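Local coordinates for protein chaperone SYCD (Yersinia enterocolitica, PDB 2VGX) that acts as a type III secretion translocator chaperone with tetratricopeptide repeats and probably modulates yop operon expression, at residues L112-Q116 against V132-L136. Coordinates in Å, arbitrary orientation, origin at the centre of the assembly. Residue numbers count along the deposited sequence, not the author numbering.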
loop_
_atom_site.group_PDB
_atom_site.type_symbol
_atom_site.label_atom_id
_atom_site.label_comp_id
_atom_site.label_asym_id
_atom_site.label_seq_id
_atom_site.Cartn_x
_atom_site.Cartn_y
_atom_site.Cartn_z
ATOM N N LEU B 112 -29.660 4.436 -12.058
ATOM C CA LEU B 112 -29.886 3.553 -13.225
ATOM C C LEU B 112 -30.052 4.283 -14.544
ATOM O O LEU B 112 -29.499 3.830 -15.547
ATOM C CB LEU B 112 -31.087 2.609 -12.976
ATOM C CG LEU B 112 -30.796 1.654 -11.810
ATOM C CD1 LEU B 112 -32.155 1.061 -11.282
ATOM C CD2 LEU B 112 -29.838 0.551 -12.207
ATOM N N PHE B 113 -30.774 5.405 -14.570
ATOM C CA PHE B 113 -30.814 6.207 -15.834
ATOM C C PHE B 113 -29.452 6.692 -16.316
ATOM O O PHE B 113 -29.192 6.739 -17.507
ATOM C CB PHE B 113 -31.765 7.412 -15.728
ATOM C CG PHE B 113 -33.224 7.024 -15.782
ATOM C CD1 PHE B 113 -33.698 6.208 -16.798
ATOM C CD2 PHE B 113 -34.112 7.451 -14.803
ATOM C CE1 PHE B 113 -35.057 5.836 -16.836
ATOM C CE2 PHE B 113 -35.465 7.084 -14.849
ATOM C CZ PHE B 113 -35.920 6.288 -15.853
ATOM N N LEU B 114 -28.594 7.077 -15.385
ATOM C CA LEU B 114 -27.231 7.475 -15.740
ATOM C C LEU B 114 -26.445 6.286 -16.259
ATOM O O LEU B 114 -25.758 6.407 -17.263
ATOM C CB LEU B 114 -26.505 8.107 -14.539
ATOM C CG LEU B 114 -25.061 8.584 -14.874
ATOM C CD1 LEU B 114 -25.034 9.658 -16.042
ATOM C CD2 LEU B 114 -24.453 9.137 -13.618
ATOM N N ALA B 115 -26.531 5.135 -15.590
ATOM C CA ALA B 115 -25.862 3.929 -16.099
ATOM C C ALA B 115 -26.331 3.629 -17.514
ATOM O O ALA B 115 -25.516 3.325 -18.375
ATOM C CB ALA B 115 -26.111 2.711 -15.179
ATOM N N GLN B 116 -27.643 3.722 -17.743
ATOM C CA GLN B 116 -28.246 3.451 -19.061
ATOM C C GLN B 116 -27.665 4.370 -20.175
ATOM O O GLN B 116 -27.296 3.907 -21.252
ATOM C CB GLN B 116 -29.775 3.587 -18.946
ATOM C CG GLN B 116 -30.563 3.148 -20.188
ATOM C CD GLN B 116 -32.068 3.036 -19.932
ATOM O OE1 GLN B 116 -32.773 4.038 -19.821
ATOM N NE2 GLN B 116 -32.556 1.805 -19.834
ATOM N N VAL B 132 -29.954 -3.448 -16.186
ATOM C CA VAL B 132 -30.417 -2.088 -15.932
ATOM C C VAL B 132 -31.879 -1.904 -16.354
ATOM O O VAL B 132 -32.661 -1.349 -15.607
ATOM C CB VAL B 132 -29.486 -1.004 -16.587
ATOM C CG1 VAL B 132 -30.140 0.372 -16.488
ATOM C CG2 VAL B 132 -28.102 -0.970 -15.836
ATOM N N SER B 133 -32.235 -2.351 -17.554
ATOM C CA SER B 133 -33.612 -2.212 -18.042
ATOM C C SER B 133 -34.581 -2.983 -17.168
ATOM O O SER B 133 -35.690 -2.531 -16.910
ATOM C CB SER B 133 -33.730 -2.717 -19.487
ATOM O OG SER B 133 -32.942 -1.916 -20.342
ATOM N N SER B 134 -34.139 -4.145 -16.733
ATOM C CA SER B 134 -34.922 -5.038 -15.895
ATOM C C SER B 134 -35.205 -4.353 -14.562
ATOM O O SER B 134 -36.356 -4.314 -14.108
ATOM C CB SER B 134 -34.158 -6.361 -15.737
ATOM O OG SER B 134 -34.899 -7.321 -15.017
ATOM N N MET B 135 -34.159 -3.788 -13.943
ATOM C CA MET B 135 -34.317 -3.072 -12.674
ATOM C C MET B 135 -35.174 -1.817 -12.758
ATOM O O MET B 135 -35.922 -1.541 -11.856
ATOM C CB MET B 135 -32.950 -2.743 -12.063
ATOM C CG MET B 135 -32.154 -3.994 -11.763
ATOM S SD MET B 135 -30.415 -3.622 -11.443
ATOM C CE MET B 135 -30.575 -2.617 -9.967
ATOM N N LEU B 136 -35.057 -1.051 -13.841
ATOM C CA LEU B 136 -35.856 0.146 -14.040
ATOM C C LEU B 136 -37.331 -0.191 -14.172
ATOM O O LEU B 136 -38.197 0.509 -13.639
ATOM C CB LEU B 136 -35.397 0.898 -15.301
ATOM C CG LEU B 136 -34.150 1.794 -15.105
ATOM C CD1 LEU B 136 -33.637 2.255 -16.475
ATOM C CD2 LEU B 136 -34.487 2.978 -14.207
#
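Antiparallel helices can pack together through a few branched side chains whose rotamers set which neighbours each methyl meets, and residues 112-116 and 132-136 offer a compact example. The segment axes come within 10.0 Å at an angle of 153°, burying 387 Å². Leu112 and Leu136 both adopt the mt rotamer and extend across the gap. Both methyls of Leu136 meet the Phe113 ring: CD2 sits over its face, a CH-pi contact 4.0 Å from the centroid, and CD1 lies 3.9 Å from Phe113 CE1. CD2 is the closer to Leu112 CB, at 3.6 Å, whereas CD1 is the one near Gln116 NE2, also at 3.6 Å. Phe113 starts from a CA-to-CB bond pointing away, but its m rotamer swings the ring back over Leu136.

Such packing is consistent with a tetratricopeptide repeat array, in which a helix added after a helical hairpin nestles against both of its members. Here Phe93 of helix 90-100 touches Val132 and Met135 of helix 128-138 and also Leu112 of helix 105-119, so that all three helices meet there.

With chi1 in t, Val132 spreads its two methyls over the facing surface of 112-116: CG1 approaches Leu112 O (3.6 Å) and Gln116 CB (4.1 Å), whereas CG2 makes a looser contact with Ala115 CB at 4.2 Å. Met135 follows an m, t, p course that brings CE to 3.9 Å from Leu112 CD2. At the polar margin, Gln116 extends through two t torsions, yet its NE2 stays 3.8 Å from Ser133 OG, whose hydroxyl is instead hydrogen-bonded to Ser129 O within its own helix.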